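Local structure of platelet aggregation factor Sm-hPAF (Streptococcus mitis, 4GWI) at residues Lys16-Ser21 / Ala55-Leu61; Gln20-His25 / Thr47-Glu52; Arg31-Val37 / Leu138-Glu142. The protein binds fucosylated Lewis glycans through this F-type lectin domain of lectinolysin, a toxin thought to form pores in cholesterol-containing host membranes. The protein carries 2 engineered substitutions. All coordinates share one frame; numbering follows the deposited sequence.

The three contacts adjoin one another, their centres 11 to 15 Å apart. Contact 1 pairs two strands of the five-stranded sheet and carries a magnesium ion, bound by Gln17 and Asp60; contact 2 continues from it through the shared Gln20 and Ser21 into the loops that hold fucose; contact 3 supplies five of the calcium ligands. Trp57 of contact 1 joins it to contact 3: its CZ2 packs 3.6 Å from Ala32 CB. Thr47 links contacts 2 and 3, its OG1 lying 2.9 Å from Leu138 N, a probable hydrogen bond. Arg31, whose carbonyl O binds the calcium, sends its side chain to within about 8 Å of the fucose.

Contact 1: residues Lys16-Ser21 / Ala55-Leu61; sequences KQASQS and AWWQVDL. With MG (magnesium ion), chain E.
Two antiparallel strands at the margin of this F-type lectin domain's five-stranded sheet meet here, 17-20 and 56-61. Ser19 and Gln58 form a hydrogen-bonded pair, Ser19 N to Gln58 O at 2.9 Å and Gln58 N to Ser19 O at 2.8 Å. Ser21 grips Trp56 twice: its N donates to Trp56 O, and Trp56 N donates at 3.1 Å to Ser21 OG, which also bonds Glu52. Ser21 CB stands over the indole face in a CH-pi contact, 3.5 Å from the centroid of the Trp56 five-membered ring, while Ser19 OG reaches the ring's edge. On the face of Ala18 and Trp57, Ala18 CB packs 3.8 Å from Trp57 CZ2, and Gln20 OE1 lies at that ring's edge while its NE2 bonds Gly27 O. On the Ser19 side, Gln17 and Asp60 both extend with CG anti to the backbone N (chi1 -172° and -179°), bringing Gln17 OE1 to 2.4 Å and Asp60 OD2 to 2.2 Å from a magnesium ion, which also binds three waters. Arg123 and Gly62 N hold Asp60 OD1. Strand 17-20 is outermost; strand 56-61 pairs on its other side with 124-129, and Trp57 lies against strand 138-145.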
loop_
_atom_site.group_PDB
_atom_site.type_symbol
_atom_site.label_atom_id
_atom_site.label_comp_id
_atom_site.label_asym_id
_atom_site.label_seq_id
_atom_site.Cartn_x
_atom_site.Cartn_y
_atom_site.Cartn_z
ATOM N N LYS A 16 11.966 -0.378 -3.489
ATOM C CA LYS A 16 11.817 0.923 -4.164
ATOM C C LYS A 16 11.642 2.102 -3.193
ATOM O O LYS A 16 11.478 1.882 -1.988
ATOM C CB LYS A 16 10.575 0.803 -5.056
ATOM C CG LYS A 16 10.631 -0.213 -6.219
ATOM C CD LYS A 16 11.660 0.301 -7.249
ATOM C CE LYS A 16 11.675 -0.622 -8.460
ATOM N NZ LYS A 16 12.010 -2.033 -8.203
ATOM N N GLN A 17 11.753 3.342 -3.709
ATOM C CA GLN A 17 11.588 4.495 -2.868
ATOM C C GLN A 17 10.145 4.605 -2.395
ATOM O O GLN A 17 9.200 4.427 -3.189
ATOM C CB GLN A 17 11.921 5.702 -3.714
ATOM C CG GLN A 17 11.975 6.969 -2.857
ATOM C CD GLN A 17 12.288 8.163 -3.806
ATOM O OE1 GLN A 17 11.721 8.233 -4.964
ATOM N NE2 GLN A 17 12.992 9.135 -3.302
ATOM N N ALA A 18 9.919 4.807 -1.141
ATOM C CA ALA A 18 8.544 4.888 -0.552
ATOM C C ALA A 18 8.545 6.117 0.276
ATOM O O ALA A 18 9.549 6.615 0.848
ATOM C CB ALA A 18 8.173 3.619 0.283
ATOM N N SER A 19 7.326 6.609 0.432
ATOM C CA SER A 19 7.122 7.845 1.260
ATOM C C SER A 19 5.694 7.780 1.818
ATOM O O SER A 19 4.867 6.982 1.420
ATOM C CB SER A 19 7.307 9.164 0.477
ATOM O OG SER A 19 6.390 9.225 -0.576
ATOM N N GLN A 20 5.427 8.650 2.804
ATOM C CA GLN A 20 4.077 8.643 3.369
ATOM C C GLN A 20 3.827 10.063 3.983
ATOM O O GLN A 20 4.751 10.908 4.096
ATOM C CB GLN A 20 3.937 7.463 4.414
ATOM C CG GLN A 20 4.931 7.641 5.591
ATOM C CD GLN A 20 5.001 6.409 6.446
ATOM O OE1 GLN A 20 4.424 5.374 6.123
ATOM N NE2 GLN A 20 5.773 6.501 7.564
ATOM N N SER A 21 2.579 10.257 4.321
ATOM C CA SER A 21 2.152 11.612 4.792
ATOM C C SER A 21 2.820 12.099 6.047
ATOM O O SER A 21 3.045 13.330 6.134
ATOM C CB SER A 21 0.577 11.572 4.911
ATOM O OG SER A 21 0.158 10.558 5.778
ATOM N N ALA A 55 -4.551 10.149 5.817
ATOM C CA ALA A 55 -3.123 9.650 5.784
ATOM C C ALA A 55 -2.933 8.859 4.456
ATOM O O ALA A 55 -3.873 8.247 3.923
ATOM C CB ALA A 55 -2.959 8.707 6.960
ATOM N N TRP A 56 -1.682 8.859 4.009
ATOM C CA TRP A 56 -1.418 8.106 2.781
ATOM C C TRP A 56 0.037 7.556 2.804
ATOM O O TRP A 56 0.880 8.033 3.551
ATOM C CB TRP A 56 -1.686 8.968 1.479
ATOM C CG TRP A 56 -0.839 10.243 1.424
ATOM C CD1 TRP A 56 -1.228 11.541 1.869
ATOM C CD2 TRP A 56 0.573 10.371 1.098
ATOM N NE1 TRP A 56 -0.180 12.436 1.700
ATOM C CE2 TRP A 56 0.932 11.796 1.250
ATOM C CE3 TRP A 56 1.544 9.494 0.556
ATOM C CZ2 TRP A 56 2.259 12.265 1.044
ATOM C CZ3 TRP A 56 2.841 9.968 0.338
ATOM C CH2 TRP A 56 3.199 11.340 0.583
ATOM N N TRP A 57 0.250 6.586 1.911
ATOM C CA TRP A 57 1.597 5.979 1.722
ATOM C C TRP A 57 1.741 5.767 0.229
ATOM O O TRP A 57 0.733 5.507 -0.484
ATOM C CB TRP A 57 1.536 4.629 2.478
ATOM C CG TRP A 57 2.791 3.814 2.219
ATOM C CD1 TRP A 57 3.968 3.756 3.057
ATOM C CD2 TRP A 57 3.035 2.916 1.113
ATOM N NE1 TRP A 57 4.917 2.881 2.455
ATOM C CE2 TRP A 57 4.376 2.369 1.332
ATOM C CE3 TRP A 57 2.279 2.515 -0.014
ATOM C CZ2 TRP A 57 4.973 1.515 0.414
ATOM C CZ3 TRP A 57 2.868 1.644 -0.935
ATOM C CH2 TRP A 57 4.172 1.102 -0.669
ATOM N N GLN A 58 2.967 5.866 -0.316
ATOM C CA GLN A 58 3.168 5.732 -1.761
ATOM C C GLN A 58 4.486 5.020 -2.024
ATOM O O GLN A 58 5.464 5.202 -1.256
ATOM C CB GLN A 58 3.255 7.149 -2.340
ATOM C CG GLN A 58 3.503 7.138 -3.860
ATOM C CD GLN A 58 3.479 8.594 -4.291
ATOM O OE1 GLN A 58 4.519 9.261 -4.266
ATOM N NE2 GLN A 58 2.286 9.049 -4.562
ATOM N N VAL A 59 4.520 4.207 -3.099
ATOM C CA VAL A 59 5.827 3.728 -3.590
ATOM C C VAL A 59 5.994 4.252 -5.038
ATOM O O VAL A 59 5.044 4.292 -5.847
ATOM C CB VAL A 59 5.876 2.201 -3.531
ATOM C CG1 VAL A 59 4.669 1.536 -4.264
ATOM C CG2 VAL A 59 7.299 1.679 -4.040
ATOM N N ASP A 60 7.245 4.642 -5.318
ATOM C CA ASP A 60 7.684 5.057 -6.715
ATOM C C ASP A 60 8.302 3.843 -7.326
ATOM O O ASP A 60 9.426 3.397 -6.890
ATOM C CB ASP A 60 8.648 6.211 -6.564
ATOM C CG ASP A 60 9.130 6.717 -7.887
ATOM O OD1 ASP A 60 8.795 6.117 -8.887
ATOM O OD2 ASP A 60 9.928 7.681 -7.807
ATOM N N LEU A 61 7.693 3.280 -8.342
ATOM C CA LEU A 61 8.265 2.093 -9.037
ATOM C C LEU A 61 9.503 2.451 -9.843
ATOM O O LEU A 61 10.173 1.490 -10.349
ATOM C CB LEU A 61 7.220 1.428 -9.933
ATOM C CG LEU A 61 5.935 0.985 -9.233
ATOM C CD1 LEU A 61 4.911 0.455 -10.198
ATOM C CD2 LEU A 61 6.223 -0.099 -8.146
HETATM MG MG MG E . 10.529 9.427 -6.648
HETATM O O HOH W 1 12.084 3.859 -6.606
HETATM O O HOH W 2 7.458 8.121 -3.233
HETATM O O HOH W 3 9.530 10.846 -8.068
HETATM O O HOH W 4 9.114 9.565 -5.447
HETATM O O HOH W 5 11.481 11.167 -5.803
#

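Contact 2: residues Gln20-His25 / Thr47-Glu52; sequences QSSTAH and THTNFE. Engineered in segment 20-25: His25 (natural residue Tyr). With FUC (alpha-L-fucopyranose), chain B.
The imidazole of His48 receives the edge of His25 on one face, His25 CD2 standing 3.7 Å from His48 NE2, with the rings edge-to-face and their planes at 62°. At the edge of His48, in its plane, lies fucose O4, 2.6 Å from His48 NE2 in a nearly straight hydrogen bond (169°). The other ring nitrogen, ND1, donates to Thr49 O at 2.7 Å, also in the ring plane, so the two bonds fix the ring's rotation. His25, an engineered residue in place of tyrosine, has fucose C6 over one face, 3.9 Å from its CG, and also touches the N-acetylglucosamine. These loops form part of the fucose pocket of the F-type lectin fold, where Arg75 and Arg83 also hydrogen-bond the sugar and Phe51 turns its ring edge toward fucose O3. Away from the sugar, the loops are tied by Glu52 OE2, which accepts from Ser21 OG at 2.7 Å and from Ser22 OG at 2.6 Å, the hydroxyls coming from opposite faces of the carboxylate. A chi1 of 52° sets Ser22 OG where it can both donate to Glu52 and accept from Asn50 N. Ala24 N donates to His48 O at 3.0 Å from above the carbonyl plane. Water 6 bridges Gln20 OE1 and Thr47 OG1; Gln20 NE2 bonds Gly27 O, and Thr47 OG1 has a further partner in Leu138 N.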
loop_
_atom_site.group_PDB
_atom_site.type_symbol
_atom_site.label_atom_id
_atom_site.label_comp_id
_atom_site.label_asym_id
_atom_site.label_seq_id
_atom_site.Cartn_x
_atom_site.Cartn_y
_atom_site.Cartn_z
ATOM N N GLN A 20 5.427 8.650 2.804
ATOM C CA GLN A 20 4.077 8.643 3.369
ATOM C C GLN A 20 3.827 10.063 3.983
ATOM O O GLN A 20 4.751 10.908 4.096
ATOM C CB GLN A 20 3.937 7.463 4.414
ATOM C CG GLN A 20 4.931 7.641 5.591
ATOM C CD GLN A 20 5.001 6.409 6.446
ATOM O OE1 GLN A 20 4.424 5.374 6.123
ATOM N NE2 GLN A 20 5.773 6.501 7.564
ATOM N N SER A 21 2.579 10.257 4.321
ATOM C CA SER A 21 2.152 11.612 4.792
ATOM C C SER A 21 2.820 12.099 6.047
ATOM O O SER A 21 3.045 13.330 6.134
ATOM C CB SER A 21 0.577 11.572 4.911
ATOM O OG SER A 21 0.158 10.558 5.778
ATOM N N SER A 22 3.182 11.260 6.989
ATOM C CA SER A 22 3.964 11.622 8.105
ATOM C C SER A 22 4.445 10.271 8.692
ATOM O O SER A 22 3.933 9.206 8.275
ATOM C CB SER A 22 3.045 12.307 9.192
ATOM O OG SER A 22 1.885 11.510 9.517
ATOM N N THR A 23 5.328 10.352 9.701
ATOM C CA THR A 23 5.842 9.134 10.337
ATOM C C THR A 23 5.730 9.224 11.831
ATOM O O THR A 23 6.091 10.300 12.359
ATOM C CB THR A 23 7.348 8.942 9.903
ATOM O OG1 THR A 23 7.378 8.860 8.435
ATOM C CG2 THR A 23 7.923 7.660 10.519
ATOM N N ALA A 24 5.236 8.194 12.501
ATOM C CA ALA A 24 5.147 8.163 13.943
ATOM C C ALA A 24 5.612 6.819 14.418
ATOM O O ALA A 24 5.587 5.829 13.648
ATOM C CB ALA A 24 3.674 8.339 14.375
ATOM N N HIS A 25 5.982 6.747 15.688
ATOM C CA HIS A 25 6.353 5.481 16.308
ATOM C C HIS A 25 7.450 4.731 15.532
ATOM O O HIS A 25 7.514 3.481 15.601
ATOM C CB HIS A 25 5.173 4.525 16.501
ATOM C CG HIS A 25 4.145 5.076 17.497
ATOM N ND1 HIS A 25 4.471 5.230 18.814
ATOM C CD2 HIS A 25 2.812 5.476 17.339
ATOM C CE1 HIS A 25 3.393 5.713 19.470
ATOM N NE2 HIS A 25 2.389 5.902 18.584
ATOM N N THR A 47 4.601 -0.062 8.757
ATOM C CA THR A 47 4.749 1.423 8.747
ATOM C C THR A 47 3.737 2.044 9.738
ATOM O O THR A 47 2.854 1.343 10.280
ATOM C CB THR A 47 4.349 1.978 7.373
ATOM O OG1 THR A 47 2.941 1.754 7.090
ATOM C CG2 THR A 47 5.081 1.289 6.177
ATOM N N HIS A 48 3.894 3.375 9.923
ATOM C CA HIS A 48 2.885 4.085 10.798
ATOM C C HIS A 48 2.998 5.549 10.544
ATOM O O HIS A 48 4.101 6.129 10.627
ATOM C CB HIS A 48 3.296 3.808 12.303
ATOM C CG HIS A 48 2.176 3.925 13.280
ATOM N ND1 HIS A 48 1.357 5.038 13.401
ATOM C CD2 HIS A 48 1.802 3.018 14.267
ATOM C CE1 HIS A 48 0.477 4.798 14.428
ATOM N NE2 HIS A 48 0.735 3.568 14.945
ATOM N N THR A 49 1.856 6.167 10.188
ATOM C CA THR A 49 1.854 7.631 10.088
ATOM C C THR A 49 1.312 8.242 11.417
ATOM O O THR A 49 0.945 7.500 12.346
ATOM C CB THR A 49 0.935 8.131 8.990
ATOM O OG1 THR A 49 -0.435 7.801 9.286
ATOM C CG2 THR A 49 1.199 7.422 7.585
ATOM N N ASN A 50 1.310 9.581 11.440
ATOM C CA ASN A 50 0.603 10.186 12.569
ATOM C C ASN A 50 -0.878 9.826 12.463
ATOM O O ASN A 50 -1.411 9.459 11.442
ATOM C CB ASN A 50 0.747 11.684 12.440
ATOM C CG ASN A 50 2.178 12.180 12.637
ATOM O OD1 ASN A 50 2.973 11.540 13.319
ATOM N ND2 ASN A 50 2.430 13.418 12.198
ATOM N N PHE A 51 -1.565 10.037 13.593
ATOM C CA PHE A 51 -3.036 10.090 13.559
ATOM C C PHE A 51 -3.356 11.397 12.894
ATOM O O PHE A 51 -2.956 12.507 13.387
ATOM C CB PHE A 51 -3.612 10.145 14.992
ATOM C CG PHE A 51 -3.648 8.863 15.718
ATOM C CD1 PHE A 51 -4.902 8.174 15.990
ATOM C CD2 PHE A 51 -2.474 8.309 16.202
ATOM C CE1 PHE A 51 -4.882 6.970 16.666
ATOM C CE2 PHE A 51 -2.469 7.075 16.821
ATOM C CZ PHE A 51 -3.678 6.396 17.087
ATOM N N GLU A 52 -3.982 11.364 11.723
ATOM C CA GLU A 52 -4.197 12.577 10.938
ATOM C C GLU A 52 -5.330 12.298 9.988
ATOM O O GLU A 52 -5.789 11.130 9.855
ATOM C CB GLU A 52 -2.941 13.022 10.203
ATOM C CG GLU A 52 -2.481 11.971 9.102
ATOM C CD GLU A 52 -1.181 12.421 8.494
ATOM O OE1 GLU A 52 -0.894 13.650 8.309
ATOM O OE2 GLU A 52 -0.393 11.504 8.205
HETATM C C1 FUC B . -0.417 0.134 19.676
HETATM C C2 FUC B . -1.494 1.128 19.283
HETATM C C3 FUC B . -0.960 2.527 19.263
HETATM C C4 FUC B . 0.188 2.576 18.278
HETATM C C5 FUC B . 1.209 1.559 18.741
HETATM C C6 FUC B . 2.430 1.538 17.851
HETATM O O2 FUC B . -2.560 1.039 20.215
HETATM O O3 FUC B . -1.963 3.377 18.879
HETATM O O4 FUC B . -0.308 2.284 16.999
HETATM O O5 FUC B . 0.661 0.275 18.790
HETATM O O HOH W 6 1.967 4.095 6.268
HETATM O O HOH W 7 0.663 14.933 6.817
#

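Contact 3: residues Arg31-Val37 / Leu138-Glu142; sequences RAVDGNV and LAEVE. With CA (calcium ion), chain F.
Gly35 N donates to Glu140 OE2 at 2.8 Å, meeting it on the syn side and 26° out of the carboxylate plane, while the other oxygen, Glu140 OE1, binds the calcium ion at 2.4 Å. The side chain leaves with CG anti to the backbone N and then bends (chi2 77°), which turns the carboxylate into the 31-37 loop. Asp34 brings the second carboxylate; its OD1 lies 2.5 Å from the calcium, and its plane is nearly parallel to that of Glu140, 27° apart. Asp34 OD1 and Glu140 OE1 lie 3.0 Å apart as adjacent ligands of the same ion, whose charge would be expected to offset their mutual repulsion. Three backbone carbonyls complete the share of these segments: Arg31 O at 2.2 Å from the calcium, together with Asn36 O and Ala139 O. Asn36 N also makes a weak bond to Asp34 OD1. Away from the ion, Val141 N donates to Ala32 O at 2.8 Å, fastening the 3-10 segment at Ala32 to the strand. Ala32 CB packs loosely against Leu138 CB and Val141 CG2, and Val37 CG1 rests on Glu140 CB, crossing that side chain at about a right angle. Ala139 and Glu140, both facing Tyr73, form a classic beta bulge, where the chain turns a corner and presents a carbonyl and a carboxylate to the same ion. Ser45 adds both its O and its OG, closing a seven-ligand calcium site within the F-type lectin fold.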
loop_
_atom_site.group_PDB
_atom_site.type_symbol
_atom_site.label_atom_id
_atom_site.label_comp_id
_atom_site.label_asym_id
_atom_site.label_seq_id
_atom_site.Cartn_x
_atom_site.Cartn_y
_atom_site.Cartn_z
ATOM N N ARG A 31 9.312 0.404 5.408
ATOM C CA ARG A 31 8.968 -0.953 5.965
ATOM C C ARG A 31 7.943 -1.694 5.171
ATOM O O ARG A 31 7.763 -2.934 5.296
ATOM C CB ARG A 31 8.486 -0.776 7.396
ATOM C CG ARG A 31 9.630 -0.349 8.311
ATOM C CD ARG A 31 9.028 -0.066 9.694
ATOM N NE ARG A 31 10.177 0.311 10.589
ATOM C CZ ARG A 31 10.009 0.384 11.924
ATOM N NH1 ARG A 31 11.109 0.645 12.716
ATOM N NH2 ARG A 31 8.800 0.224 12.504
ATOM N N ALA A 32 7.152 -1.012 4.298
ATOM C CA ALA A 32 6.158 -1.742 3.514
ATOM C C ALA A 32 6.725 -2.268 2.190
ATOM O O ALA A 32 6.010 -2.959 1.487
ATOM C CB ALA A 32 4.907 -0.777 3.207
ATOM N N VAL A 33 8.004 -1.954 1.939
ATOM C CA VAL A 33 8.646 -2.543 0.731
ATOM C C VAL A 33 9.997 -3.207 1.083
ATOM O O VAL A 33 10.898 -3.357 0.241
ATOM C CB VAL A 33 8.816 -1.487 -0.430
ATOM C CG1 VAL A 33 7.393 -1.135 -0.946
ATOM C CG2 VAL A 33 9.625 -0.282 0.064
ATOM N N ASP A 34 10.048 -3.726 2.315
ATOM C CA ASP A 34 11.314 -4.323 2.744
ATOM C C ASP A 34 11.329 -5.829 2.539
ATOM O O ASP A 34 12.344 -6.455 3.018
ATOM C CB ASP A 34 11.595 -3.963 4.240
ATOM C CG ASP A 34 10.577 -4.569 5.191
ATOM O OD1 ASP A 34 9.608 -5.200 4.829
ATOM O OD2 ASP A 34 10.830 -4.382 6.437
ATOM N N GLY A 35 10.338 -6.439 1.908
ATOM C CA GLY A 35 10.377 -7.866 1.619
ATOM C C GLY A 35 10.033 -8.681 2.804
ATOM O O GLY A 35 10.308 -9.931 2.804
ATOM N N ASN A 36 9.306 -8.133 3.789
ATOM C CA ASN A 36 8.907 -8.874 4.985
ATOM C C ASN A 36 7.478 -8.574 5.300
ATOM O O ASN A 36 7.149 -7.372 5.662
ATOM C CB ASN A 36 9.834 -8.389 6.124
ATOM C CG ASN A 36 9.597 -9.192 7.410
ATOM O OD1 ASN A 36 8.633 -9.934 7.531
ATOM N ND2 ASN A 36 10.511 -8.937 8.401
ATOM N N VAL A 37 6.574 -9.533 5.164
ATOM C CA VAL A 37 5.145 -9.323 5.431
ATOM C C VAL A 37 4.715 -9.469 6.907
ATOM O O VAL A 37 3.542 -9.399 7.214
ATOM C CB VAL A 37 4.243 -10.203 4.552
ATOM C CG1 VAL A 37 4.593 -9.968 3.076
ATOM C CG2 VAL A 37 4.437 -11.744 4.933
ATOM N N LEU A 138 0.899 -0.237 7.214
ATOM C CA LEU A 138 0.879 -1.372 6.282
ATOM C C LEU A 138 2.079 -2.270 6.595
ATOM O O LEU A 138 3.231 -1.754 6.782
ATOM C CB LEU A 138 1.069 -0.815 4.838
ATOM C CG LEU A 138 -0.134 0.017 4.441
ATOM C CD1 LEU A 138 0.310 0.965 3.274
ATOM C CD2 LEU A 138 -1.235 -0.913 3.930
ATOM N N ALA A 139 1.835 -3.599 6.674
ATOM C CA ALA A 139 3.020 -4.426 6.860
ATOM C C ALA A 139 3.822 -4.614 5.577
ATOM O O ALA A 139 4.986 -4.807 5.573
ATOM C CB ALA A 139 2.486 -5.825 7.303
ATOM N N GLU A 140 3.124 -4.566 4.422
ATOM C CA GLU A 140 3.847 -4.710 3.123
ATOM C C GLU A 140 2.835 -4.339 2.023
ATOM O O GLU A 140 1.631 -4.552 2.178
ATOM C CB GLU A 140 4.255 -6.223 2.931
ATOM C CG GLU A 140 5.339 -6.346 1.829
ATOM C CD GLU A 140 6.767 -5.943 2.237
ATOM O OE1 GLU A 140 7.061 -5.432 3.338
ATOM O OE2 GLU A 140 7.653 -6.048 1.348
ATOM N N VAL A 141 3.416 -3.749 0.954
ATOM C CA VAL A 141 2.616 -3.603 -0.296
ATOM C C VAL A 141 3.486 -4.219 -1.395
ATOM O O VAL A 141 4.688 -3.878 -1.558
ATOM C CB VAL A 141 2.464 -2.082 -0.576
ATOM C CG1 VAL A 141 1.765 -1.922 -1.946
ATOM C CG2 VAL A 141 1.578 -1.427 0.492
ATOM N N GLU A 142 2.880 -5.166 -2.083
ATOM C CA GLU A 142 3.612 -5.857 -3.197
ATOM C C GLU A 142 2.905 -5.505 -4.499
ATOM O O GLU A 142 1.663 -5.305 -4.505
ATOM C CB GLU A 142 3.523 -7.396 -3.008
ATOM C CG GLU A 142 4.319 -7.789 -1.736
ATOM C CD GLU A 142 4.163 -9.285 -1.464
ATOM O OE1 GLU A 142 3.245 -9.979 -1.981
ATOM O OE2 GLU A 142 5.019 -9.759 -0.631
HETATM CA CA CA F . 7.303 -5.087 5.732
#